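Local coordinates for protein putative acetamidase/formamidase (Yersinia enterocolitica subsp. palearctica serotype O:3, PDB 5UBU) that probably hydrolyses carbon-nitrogen bonds in linear amides such as acetamide or formamide, and binds two neighbouring sodium ions, at residues E9-K14 with R257-E262; N193-D198 with I218-A223; R282-W287 with V321-N326; L311-M314 with Y319-G322. All blocks are in the same frame, centred on the assembly; numbering follows the deposited sequence.

Interaction 1 of 4, residues E9-K14 with R257-E262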
loop_
_atom_site.group_PDB
_atom_site.type_symbol
_atom_site.label_atom_id
_atom_site.label_comp_id
_atom_site.label_asym_id
_atom_site.label_seq_id
_atom_site.Cartn_x
_atom_site.Cartn_y
_atom_site.Cartn_z
ATOM N N GLU B 9 -27.879 17.464 22.467
ATOM C CA GLU B 9 -26.507 17.255 22.930
ATOM C C GLU B 9 -25.476 17.280 21.799
ATOM O O GLU B 9 -24.287 17.142 22.063
ATOM C CB GLU B 9 -26.409 15.924 23.711
ATOM C CG GLU B 9 -27.215 15.910 25.019
ATOM C CD GLU B 9 -26.722 16.929 26.056
ATOM O OE1 GLU B 9 -27.520 17.324 26.942
ATOM O OE2 GLU B 9 -25.537 17.330 25.980
ATOM N N SER B 10 -25.924 17.462 20.556
ATOM C CA SER B 10 -24.996 17.500 19.410
ATOM C C SER B 10 -24.083 18.722 19.466
ATOM O O SER B 10 -24.427 19.739 20.066
ATOM C CB SER B 10 -25.747 17.494 18.068
ATOM O OG SER B 10 -26.480 18.693 17.879
ATOM N N ILE B 11 -22.923 18.606 18.828
ATOM C CA ILE B 11 -21.944 19.686 18.800
ATOM C C ILE B 11 -22.508 20.861 17.999
ATOM O O ILE B 11 -22.280 22.020 18.341
ATOM C CB ILE B 11 -20.582 19.199 18.252
ATOM C CG1 ILE B 11 -20.042 18.075 19.158
ATOM C CG2 ILE B 11 -19.585 20.342 18.181
ATOM C CD1 ILE B 11 -18.756 17.428 18.690
HETATM N N MSE B 12 -23.270 20.549 16.958
HETATM C CA MSE B 12 -23.881 21.582 16.122
HETATM C C MSE B 12 -24.840 22.455 16.887
HETATM O O MSE B 12 -24.843 23.668 16.721
HETATM C CB MSE B 12 -24.653 20.907 14.991
HETATM C CG MSE B 12 -25.322 21.899 14.051
HETATM SE SE MSE B 12 -26.547 20.859 12.921
HETATM C CE MSE B 12 -27.067 22.226 11.612
ATOM N N VAL B 13 -25.682 21.845 17.709
ATOM C CA VAL B 13 -26.658 22.604 18.477
ATOM C C VAL B 13 -26.001 23.338 19.642
ATOM O O VAL B 13 -26.347 24.486 19.917
ATOM C CB VAL B 13 -27.820 21.701 18.940
ATOM C CG1 VAL B 13 -28.776 22.443 19.875
ATOM C CG2 VAL B 13 -28.569 21.167 17.721
ATOM N N LYS B 14 -25.045 22.694 20.309
ATOM C CA LYS B 14 -24.366 23.324 21.448
ATOM C C LYS B 14 -23.378 24.426 21.098
ATOM O O LYS B 14 -23.155 25.315 21.914
ATOM C CB LYS B 14 -23.680 22.292 22.357
ATOM C CG LYS B 14 -24.659 21.533 23.245
ATOM C CD LYS B 14 -23.973 20.831 24.410
ATOM C CE LYS B 14 -24.970 20.659 25.552
ATOM N NZ LYS B 14 -24.432 19.955 26.751
ATOM N N ARG B 257 -15.379 15.134 10.208
ATOM C CA ARG B 257 -15.916 14.340 11.305
ATOM C C ARG B 257 -17.414 14.306 11.153
ATOM O O ARG B 257 -17.990 15.160 10.488
ATOM C CB ARG B 257 -15.554 14.949 12.645
ATOM C CG ARG B 257 -14.082 14.894 12.953
ATOM C CD ARG B 257 -13.744 15.704 14.192
ATOM N NE ARG B 257 -12.327 15.563 14.529
ATOM C CZ ARG B 257 -11.714 16.189 15.529
ATOM N NH1 ARG B 257 -12.372 17.027 16.321
ATOM N NH2 ARG B 257 -10.427 15.976 15.733
HETATM N N MSE B 258 -18.050 13.299 11.728
HETATM C CA MSE B 258 -19.503 13.220 11.663
HETATM C C MSE B 258 -20.017 12.721 12.981
HETATM O O MSE B 258 -19.267 12.257 13.834
HETATM C CB MSE B 258 -20.019 12.500 10.400
HETATM C CG MSE B 258 -20.074 10.984 10.477
HETATM SE SE MSE B 258 -21.792 10.325 11.211
HETATM C CE MSE B 258 -21.279 8.421 11.259
ATOM N N GLU B 259 -21.321 12.836 13.141
ATOM C CA GLU B 259 -21.981 12.471 14.364
ATOM C C GLU B 259 -23.403 12.055 14.048
ATOM O O GLU B 259 -24.019 12.602 13.143
ATOM C CB GLU B 259 -21.994 13.719 15.244
ATOM C CG GLU B 259 -22.683 13.598 16.586
ATOM C CD GLU B 259 -22.713 14.907 17.377
ATOM O OE1 GLU B 259 -22.421 15.989 16.822
ATOM O OE2 GLU B 259 -23.051 14.846 18.574
ATOM N N ASN B 260 -23.909 11.068 14.773
ATOM C CA ASN B 260 -25.301 10.630 14.620
ATOM C C ASN B 260 -25.832 10.213 15.991
ATOM O O ASN B 260 -25.149 10.376 16.997
ATOM C CB ASN B 260 -25.478 9.548 13.534
ATOM C CG ASN B 260 -24.696 8.296 13.802
ATOM O OD1 ASN B 260 -24.305 8.015 14.933
ATOM N ND2 ASN B 260 -24.472 7.514 12.746
ATOM N N ALA B 261 -27.043 9.679 16.035
ATOM C CA ALA B 261 -27.642 9.296 17.307
ATOM C C ALA B 261 -26.766 8.426 18.194
ATOM O O ALA B 261 -26.708 8.658 19.404
ATOM C CB ALA B 261 -28.996 8.619 17.080
ATOM N N GLU B 262 -26.045 7.474 17.599
ATOM C CA GLU B 262 -25.244 6.540 18.393
ATOM C C GLU B 262 -23.722 6.713 18.420
ATOM O O GLU B 262 -23.095 6.245 19.367
ATOM C CB GLU B 262 -25.600 5.095 18.004
ATOM C CG GLU B 262 -27.078 4.758 18.255
ATOM C CD GLU B 262 -27.416 3.270 18.234
ATOM O OE1 GLU B 262 -26.553 2.389 17.960
ATOM O OE2 GLU B 262 -28.596 2.976 18.518
#
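Glu259 reaches from its strand to the start of the helix that begins at Ile11, and its carboxylate meets the backbone there. From CB the chain runs straight out: CG stands anti to the backbone N (chi1 178°), and the next bond is also extended, so the acid spans the 7.7 Å between the CA atoms of Ser10 and Glu259. CB and CG of Glu259 serve as the spacer; contact with the other segment begins at CD, which lies 4.0 Å from Ser10 CA. Glu259 OE1 takes a weak, nearly straight hydrogen bond from Ile11 N at 3.3 Å (167° at the hydrogen), while Ile11 CG1 lies 3.9 Å from the same OE1. Glu259 OE2 rests 3.4 Å from Ser10 CA, a packing contact. Both oxygens have firmer partners outside: Tyr206 OH bonds to OE1 and Lys327 forms a salt bridge with OE2, so the buried charge is probably balanced by the lysine.

A glutamate suits the place because a negative group near the first N-H groups of a helix should be favoured by the helix dipole. Serine suits the N-cap: Ser10 OG accepts from Val13 N at 3.3 Å, and it is also hydrogen-bonded to Leu7 O. On the outer side Lys14 NZ bridges to Glu9 OE2 at 3.0 Å, on the syn side but tilted 24° out of the carboxylate plane. What results is a serine N-cap on a short amino-terminal helix, beside a strand glutamate of the large mixed sheet that accepts a weak bond from the first helical N-H.

Interaction 2 of 4, residues N193-D198 with I218-A223. With NA (sodium ion), chain H; NA (sodium ion), chain G.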
loop_
_atom_site.group_PDB
_atom_site.type_symbol
_atom_site.label_atom_id
_atom_site.label_comp_id
_atom_site.label_asym_id
_atom_site.label_seq_id
_atom_site.Cartn_x
_atom_site.Cartn_y
_atom_site.Cartn_z
ATOM N N ASN B 193 -15.597 13.204 -2.363
ATOM C CA ASN B 193 -16.222 11.936 -2.744
ATOM C C ASN B 193 -15.816 10.831 -1.763
ATOM O O ASN B 193 -15.053 9.917 -2.094
ATOM C CB ASN B 193 -15.812 11.580 -4.182
ATOM C CG ASN B 193 -16.602 10.424 -4.756
ATOM O OD1 ASN B 193 -17.722 10.155 -4.333
ATOM N ND2 ASN B 193 -16.037 9.760 -5.755
HETATM N N MSE B 194 -16.354 10.924 -0.553
HETATM C CA MSE B 194 -16.048 9.976 0.516
HETATM C C MSE B 194 -16.790 8.671 0.406
HETATM O O MSE B 194 -16.270 7.631 0.796
HETATM C CB MSE B 194 -16.414 10.611 1.855
HETATM C CG MSE B 194 -15.583 11.861 2.133
HETATM SE SE MSE B 194 -16.228 12.758 3.757
HETATM C CE MSE B 194 -17.962 13.427 3.112
ATOM N N ASP B 195 -18.013 8.718 -0.109
ATOM C CA ASP B 195 -18.847 7.527 -0.248
ATOM C C ASP B 195 -18.909 6.726 1.066
ATOM O O ASP B 195 -18.604 5.542 1.102
ATOM C CB ASP B 195 -18.357 6.649 -1.405
ATOM C CG ASP B 195 -18.461 7.329 -2.770
ATOM O OD1 ASP B 195 -19.287 8.252 -2.953
ATOM O OD2 ASP B 195 -17.721 6.905 -3.684
ATOM N N VAL B 196 -19.278 7.410 2.145
ATOM C CA VAL B 196 -19.427 6.797 3.461
ATOM C C VAL B 196 -20.936 6.659 3.681
ATOM O O VAL B 196 -21.626 7.673 3.821
ATOM C CB VAL B 196 -18.786 7.663 4.572
ATOM C CG1 VAL B 196 -19.118 7.112 5.956
ATOM C CG2 VAL B 196 -17.281 7.738 4.380
ATOM N N PRO B 197 -21.456 5.414 3.714
ATOM C CA PRO B 197 -22.901 5.142 3.876
ATOM C C PRO B 197 -23.597 5.837 5.037
ATOM O O PRO B 197 -24.804 6.067 4.972
ATOM C CB PRO B 197 -22.955 3.632 4.108
ATOM C CG PRO B 197 -21.733 3.107 3.456
ATOM C CD PRO B 197 -20.680 4.166 3.591
ATOM N N ASP B 198 -22.843 6.166 6.079
ATOM C CA ASP B 198 -23.394 6.809 7.283
ATOM C C ASP B 198 -23.794 8.280 7.119
ATOM O O ASP B 198 -24.540 8.811 7.942
ATOM C CB ASP B 198 -22.377 6.689 8.412
ATOM C CG ASP B 198 -22.018 5.258 8.717
ATOM O OD1 ASP B 198 -22.798 4.561 9.387
ATOM O OD2 ASP B 198 -20.922 4.845 8.322
ATOM N N ILE B 218 -22.308 19.840 -2.610
ATOM C CA ILE B 218 -23.033 18.596 -2.314
ATOM C C ILE B 218 -23.429 17.903 -3.615
ATOM O O ILE B 218 -23.547 18.541 -4.662
ATOM C CB ILE B 218 -24.259 18.877 -1.400
ATOM C CG1 ILE B 218 -24.899 17.582 -0.910
ATOM C CG2 ILE B 218 -25.288 19.764 -2.112
ATOM C CD1 ILE B 218 -26.014 17.800 0.091
ATOM N N GLY B 219 -23.594 16.587 -3.560
ATOM C CA GLY B 219 -23.996 15.817 -4.744
ATOM C C GLY B 219 -23.810 14.331 -4.596
ATOM O O GLY B 219 -23.524 13.848 -3.509
ATOM N N ASP B 220 -23.997 13.613 -5.701
ATOM C CA ASP B 220 -23.816 12.157 -5.747
ATOM C C ASP B 220 -24.620 11.418 -4.666
ATOM O O ASP B 220 -24.065 10.799 -3.762
ATOM C CB ASP B 220 -22.310 11.837 -5.664
ATOM C CG ASP B 220 -21.991 10.347 -5.821
ATOM O OD1 ASP B 220 -22.715 9.590 -6.512
ATOM O OD2 ASP B 220 -20.961 9.954 -5.258
ATOM N N ALA B 221 -25.938 11.499 -4.767
ATOM C CA ALA B 221 -26.805 10.816 -3.826
ATOM C C ALA B 221 -26.828 9.319 -4.155
ATOM O O ALA B 221 -26.799 8.937 -5.333
ATOM C CB ALA B 221 -28.209 11.392 -3.898
ATOM N N HIS B 222 -26.836 8.481 -3.115
ATOM C CA HIS B 222 -26.902 7.026 -3.283
ATOM C C HIS B 222 -28.140 6.493 -2.590
ATOM O O HIS B 222 -28.431 6.890 -1.473
ATOM C CB HIS B 222 -25.709 6.288 -2.669
ATOM C CG HIS B 222 -24.395 6.603 -3.293
ATOM N ND1 HIS B 222 -23.226 6.620 -2.572
ATOM C CD2 HIS B 222 -24.065 6.957 -4.556
ATOM C CE1 HIS B 222 -22.222 6.919 -3.378
ATOM N NE2 HIS B 222 -22.705 7.139 -4.585
ATOM N N ALA B 223 -28.862 5.592 -3.249
ATOM C CA ALA B 223 -30.063 4.985 -2.657
ATOM C C ALA B 223 -29.664 3.923 -1.637
ATOM O O ALA B 223 -30.450 3.562 -0.772
ATOM C CB ALA B 223 -30.944 4.378 -3.737
HETATM NA NA NA H . -19.159 8.656 -5.172
HETATM NA NA NA G . -21.747 7.558 -6.670
HETATM O O HOH W 1 -17.589 6.703 -6.655
#
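In Asn193 and Asp220 the first side-chain torsion is close to trans (chi1 -169° and -175°), which sends the amide oxygen of one and the carboxylate of the other to a shared sodium ion. Asp195 and His222 take the other course, with CG beside the backbone N and opposite the carbonyl carbon, and their ends turn inward as well. The first sodium ion (chain H) is held by Asn193 OD1 at 2.2 Å, by Asp220 OD2 at 2.2 Å and by both oxygens of Asp195, OD1 closer than OD2; a water oxygen lies 2.9 Å from the same ion. Asp220 is the bridge: its OD1 binds the second sodium ion (chain G) at 2.3 Å, with OD2 farther off at 2.9 Å. His222 NE2 adds a bond to that ion at 2.3 Å, and Glu236 is a further ligand.

Asp195 OD1 also meets the edge of the His222 ring, 3.3 Å from CE1, with the carboxylate and ring planes 52° apart. Oxygens of Asn193, Asp195 and Asp220 lie close together without hydrogen bonding; the cation between them would offset their repulsion. Asn193 brings a neutral oxygen, and its ND2 is fixed by Leu185 O. Carboxylates provide charge for hard cations, and an imidazole nitrogen supplies a lone-pair ligand. Together these groups form a buried, carboxylate-bridged two-metal site between the loop after strand 191-193 and strand 214-222.

Interaction 3 of 4, residues R282-W287 with V321-N326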
loop_
_atom_site.group_PDB
_atom_site.type_symbol
_atom_site.label_atom_id
_atom_site.label_comp_id
_atom_site.label_asym_id
_atom_site.label_seq_id
_atom_site.Cartn_x
_atom_site.Cartn_y
_atom_site.Cartn_z
ATOM N N ARG B 282 -6.219 8.112 14.291
ATOM C CA ARG B 282 -5.416 9.117 14.993
ATOM C C ARG B 282 -6.244 10.383 15.252
ATOM O O ARG B 282 -6.147 10.996 16.323
ATOM C CB ARG B 282 -4.152 9.477 14.239
ATOM C CG ARG B 282 -3.183 10.212 15.155
ATOM C CD ARG B 282 -1.893 10.608 14.506
ATOM N NE ARG B 282 -2.052 11.713 13.569
ATOM C CZ ARG B 282 -1.049 12.318 12.941
ATOM N NH1 ARG B 282 -1.313 13.300 12.087
ATOM N NH2 ARG B 282 0.209 11.940 13.146
ATOM N N ASP B 283 -7.052 10.765 14.267
ATOM C CA ASP B 283 -7.891 11.954 14.405
ATOM C C ASP B 283 -8.899 11.739 15.523
ATOM O O ASP B 283 -9.170 12.660 16.291
ATOM C CB ASP B 283 -8.657 12.273 13.130
ATOM C CG ASP B 283 -9.420 13.582 13.237
ATOM O OD1 ASP B 283 -8.760 14.636 13.310
ATOM O OD2 ASP B 283 -10.674 13.564 13.225
ATOM N N LEU B 284 -9.458 10.529 15.594
ATOM C CA LEU B 284 -10.426 10.198 16.634
ATOM C C LEU B 284 -9.769 10.339 18.009
ATOM O O LEU B 284 -10.339 10.950 18.915
ATOM C CB LEU B 284 -10.982 8.783 16.435
ATOM C CG LEU B 284 -12.048 8.305 17.424
ATOM C CD1 LEU B 284 -13.219 9.269 17.463
ATOM C CD2 LEU B 284 -12.521 6.922 17.037
ATOM N N ILE B 285 -8.557 9.799 18.142
ATOM C CA ILE B 285 -7.797 9.882 19.396
ATOM C C ILE B 285 -7.560 11.341 19.784
ATOM O O ILE B 285 -7.717 11.701 20.946
ATOM C CB ILE B 285 -6.461 9.110 19.310
ATOM C CG1 ILE B 285 -6.749 7.609 19.215
ATOM C CG2 ILE B 285 -5.605 9.363 20.546
ATOM C CD1 ILE B 285 -5.535 6.758 18.924
ATOM N N TYR B 286 -7.193 12.182 18.819
ATOM C CA TYR B 286 -6.969 13.589 19.136
ATOM C C TYR B 286 -8.277 14.293 19.544
ATOM O O TYR B 286 -8.272 15.216 20.376
ATOM C CB TYR B 286 -6.296 14.355 17.999
ATOM C CG TYR B 286 -4.878 13.944 17.657
ATOM C CD1 TYR B 286 -4.017 13.382 18.611
ATOM C CD2 TYR B 286 -4.334 14.280 16.418
ATOM C CE1 TYR B 286 -2.706 13.052 18.282
ATOM C CE2 TYR B 286 -3.018 13.976 16.105
ATOM C CZ TYR B 286 -2.207 13.367 17.039
ATOM O OH TYR B 286 -0.904 13.062 16.716
ATOM N N TRP B 287 -9.381 13.839 18.957
ATOM C CA TRP B 287 -10.699 14.381 19.247
ATOM C C TRP B 287 -11.110 13.995 20.667
ATOM O O TRP B 287 -11.604 14.837 21.427
ATOM C CB TRP B 287 -11.693 13.896 18.183
ATOM C CG TRP B 287 -13.075 14.467 18.238
ATOM C CD1 TRP B 287 -13.488 15.589 18.906
ATOM C CD2 TRP B 287 -14.172 14.079 17.410
ATOM N NE1 TRP B 287 -14.805 15.842 18.640
ATOM C CE2 TRP B 287 -15.248 14.941 17.710
ATOM C CE3 TRP B 287 -14.366 13.053 16.474
ATOM C CZ2 TRP B 287 -16.500 14.812 17.116
ATOM C CZ3 TRP B 287 -15.611 12.922 15.879
ATOM C CH2 TRP B 287 -16.661 13.803 16.200
ATOM N N VAL B 321 -12.088 5.932 4.925
ATOM C CA VAL B 321 -12.357 5.088 6.081
ATOM C C VAL B 321 -12.826 5.940 7.253
ATOM O O VAL B 321 -12.287 7.020 7.488
ATOM C CB VAL B 321 -11.061 4.366 6.512
ATOM C CG1 VAL B 321 -11.293 3.530 7.770
ATOM C CG2 VAL B 321 -10.520 3.500 5.376
ATOM N N GLY B 322 -13.809 5.443 7.994
ATOM C CA GLY B 322 -14.334 6.142 9.163
ATOM C C GLY B 322 -14.020 5.365 10.434
ATOM O O GLY B 322 -14.298 4.174 10.502
ATOM N N ALA B 323 -13.420 6.022 11.426
ATOM C CA ALA B 323 -13.108 5.396 12.716
ATOM C C ALA B 323 -14.145 5.900 13.715
ATOM O O ALA B 323 -14.237 7.092 13.957
ATOM C CB ALA B 323 -11.705 5.761 13.167
HETATM N N MSE B 324 -14.910 4.987 14.302
HETATM C CA MSE B 324 -15.979 5.344 15.226
HETATM C C MSE B 324 -15.821 4.955 16.654
HETATM O O MSE B 324 -15.016 4.102 16.992
HETATM C CB MSE B 324 -17.185 4.502 14.834
HETATM C CG MSE B 324 -18.063 5.134 13.778
HETATM SE SE MSE B 324 -18.883 3.647 12.782
HETATM C CE MSE B 324 -20.370 3.134 13.974
ATOM N N LEU B 325 -16.629 5.586 17.502
ATOM C CA LEU B 325 -16.695 5.281 18.921
ATOM C C LEU B 325 -18.142 5.547 19.340
ATOM O O LEU B 325 -18.714 6.581 19.006
ATOM C CB LEU B 325 -15.732 6.124 19.748
ATOM C CG LEU B 325 -15.732 5.780 21.250
ATOM C CD1 LEU B 325 -15.259 4.350 21.473
ATOM C CD2 LEU B 325 -14.874 6.752 22.037
ATOM N N ASN B 326 -18.729 4.597 20.055
ATOM C CA ASN B 326 -20.106 4.709 20.513
ATOM C C ASN B 326 -20.203 5.803 21.577
ATOM O O ASN B 326 -19.391 5.853 22.492
ATOM C CB ASN B 326 -20.582 3.343 21.034
ATOM C CG ASN B 326 -22.054 3.325 21.394
ATOM O OD1 ASN B 326 -22.535 4.113 22.223
ATOM N ND2 ASN B 326 -22.770 2.387 20.809
#
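Leu284 projects from its helix onto the strand 321-326, and its CD2 makes nearly all of the close contact. A chi1 near 180° (-178°) swings the branch off the helix and over the backbone between Ala323 and Leu325. CD2 of Leu284 lies 3.5 Å from Ala323 O and 3.8 Å from Met324 O, so the methyl sits against successive carbonyl groups of the strand. It also packs on Ala323 CB at 4.1 Å and on Leu325 CB at 4.3 Å, two side chains that point toward the helix. Alanine suits the central place: its single methyl lets the helix come near, with Leu284 and Ala323 CA atoms 6.8 Å apart. Leu325, also aimed at the helix, widens the apolar bed and reaches on to Leu288 and Leu303.

Away from this point the fit is looser. Met324 points to the far face of the strand and offers the helix chiefly its carbonyl, while its side chain packs on Thr263 and Met265. The opposite side of the helix, bearing the partly exposed Arg282 and Tyr286, is turned toward a neighbouring subunit: Arg282 makes a salt bridge with Asp133 of the second subunit, and Tyr286 packs on Leu138 of that subunit. Between helix and strand the short axes approach to 8.5 Å at an angle of -35°, their directions roughly alike. The contact is alpha/beta layer packing, in which helix 273-291 lies against one face of the large mixed sheet and also contributes to the subunit interface.

Interaction 4 of 4, residues L311-M314 with Y319-G322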
loop_
_atom_site.group_PDB
_atom_site.type_symbol
_atom_site.label_atom_id
_atom_site.label_comp_id
_atom_site.label_asym_id
_atom_site.label_seq_id
_atom_site.Cartn_x
_atom_site.Cartn_y
_atom_site.Cartn_z
ATOM N N LEU B 311 -15.504 0.988 6.239
ATOM C CA LEU B 311 -14.836 1.162 4.980
ATOM C C LEU B 311 -15.859 1.887 4.090
ATOM O O LEU B 311 -16.929 1.354 3.797
ATOM C CB LEU B 311 -14.429 -0.177 4.378
ATOM C CG LEU B 311 -13.812 -0.107 2.968
ATOM C CD1 LEU B 311 -12.590 0.785 2.985
ATOM C CD2 LEU B 311 -13.465 -1.481 2.436
ATOM N N GLY B 312 -15.537 3.117 3.708
ATOM C CA GLY B 312 -16.401 3.916 2.850
ATOM C C GLY B 312 -16.253 3.454 1.422
ATOM O O GLY B 312 -17.024 2.617 0.958
ATOM N N ASN B 313 -15.251 3.988 0.727
ATOM C CA ASN B 313 -15.010 3.608 -0.657
ATOM C C ASN B 313 -13.621 3.034 -0.766
ATOM O O ASN B 313 -12.755 3.338 0.041
ATOM C CB ASN B 313 -15.157 4.830 -1.591
ATOM C CG ASN B 313 -13.892 5.671 -1.698
ATOM O OD1 ASN B 313 -12.924 5.267 -2.343
ATOM N ND2 ASN B 313 -13.931 6.886 -1.160
HETATM N N MSE B 314 -13.414 2.179 -1.750
HETATM C CA MSE B 314 -12.085 1.630 -1.973
HETATM C C MSE B 314 -11.919 1.598 -3.477
HETATM O O MSE B 314 -11.243 0.742 -4.021
HETATM C CB MSE B 314 -11.882 0.391 -1.105
HETATM C CG MSE B 314 -12.135 -1.006 -1.643
HETATM SE SE MSE B 314 -10.537 -2.071 -1.239
HETATM C CE MSE B 314 -10.120 -2.548 -3.100
ATOM N N TYR B 319 -9.003 6.318 -1.057
ATOM C CA TYR B 319 -9.972 5.517 -0.337
ATOM C C TYR B 319 -10.379 6.279 0.908
ATOM O O TYR B 319 -9.645 7.131 1.372
ATOM C CB TYR B 319 -9.399 4.151 0.027
ATOM C CG TYR B 319 -8.716 3.438 -1.122
ATOM C CD1 TYR B 319 -9.317 3.362 -2.377
ATOM C CD2 TYR B 319 -7.510 2.778 -0.934
ATOM C CE1 TYR B 319 -8.713 2.695 -3.418
ATOM C CE2 TYR B 319 -6.899 2.110 -1.977
ATOM C CZ TYR B 319 -7.507 2.067 -3.215
ATOM O OH TYR B 319 -6.908 1.400 -4.248
ATOM N N THR B 320 -11.550 5.969 1.444
ATOM C CA THR B 320 -12.061 6.649 2.621
ATOM C C THR B 320 -12.499 5.655 3.690
ATOM O O THR B 320 -13.193 4.692 3.402
ATOM C CB THR B 320 -13.231 7.565 2.242
ATOM O OG1 THR B 320 -12.795 8.504 1.249
ATOM C CG2 THR B 320 -13.753 8.319 3.462
ATOM N N VAL B 321 -12.088 5.932 4.925
ATOM C CA VAL B 321 -12.357 5.088 6.081
ATOM C C VAL B 321 -12.826 5.940 7.253
ATOM O O VAL B 321 -12.287 7.020 7.488
ATOM C CB VAL B 321 -11.061 4.366 6.512
ATOM C CG1 VAL B 321 -11.293 3.530 7.770
ATOM C CG2 VAL B 321 -10.520 3.500 5.376
ATOM N N GLY B 322 -13.809 5.443 7.994
ATOM C CA GLY B 322 -14.334 6.142 9.163
ATOM C C GLY B 322 -14.020 5.365 10.434
ATOM O O GLY B 322 -14.298 4.174 10.502
#
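Met314 and Tyr319 meet at the turn end of the hairpin formed by strands 308-313 and 319-326. The Met314 selenium lies almost on the ring normal of Tyr319, 5.5 Å from the centroid, a distant Met-aromatic contact, while Met314 CB packs 4.1 Å from Tyr319 CD1. The ring is brought there by a CG set beside the backbone N of Tyr319 (chi1 -48°), which places Tyr319 CD1 3.3 Å from Met314 CA and Tyr319 CE1 3.3 Å from Met314 O. Asn313 comes to the same ring differently: its OD1 is near the ring plane at the edge, with the amide and ring planes 68° apart. The amide of Asn313 crosses Thr320 obliquely, ND2 only 3.1 Å from Thr320 OG1 but at too poor an angle for a bond; ND2 bonds instead to Met194 O, and Thr320 OG1 to Ser269 OG. A polar amide suits this buried spot because its OD1 also receives the N-H groups of Val315 and Asp316, bracing the turn. Where the apolar side chains lie, Leu311 CD1 and Val321 CG2 touch at 4.2 Å.

The backbone pairing is irregular here. Gly312 N and Asn313 N both point to Thr320 O, the first at 2.8 Å and the second weakly, a classic beta bulge; Thr320 N returns a bond to Asn313 O at 3.2 Å.

Leu311 and Val321 both pack on Leu273 of helix 273-291, Asn313 faces the loop bearing Asp195, and strand 319-326 lies between 308-313 and 263-270 in the large mixed sheet.

In the fold
From the N terminus, interaction 1 closes the longest loop, returning strand 257-260 to the first helix after 242 intervening residues. Interaction 2 falls within that span, folding a loop back on strand 214-222 at the metal site. Interactions 3 and 4 follow in series after interaction 1, and both end on strand 319-326, sharing Val321 and Gly322; the short hairpin of interaction 4 lies within the wider span of interaction 3. Arg257 joins interactions 1 and 3 through a salt bridge to Asp283, while Asn313 links interaction 4 to the loop of interaction 2. Interactions 1, 3 and 4 all reach the large mixed sheet.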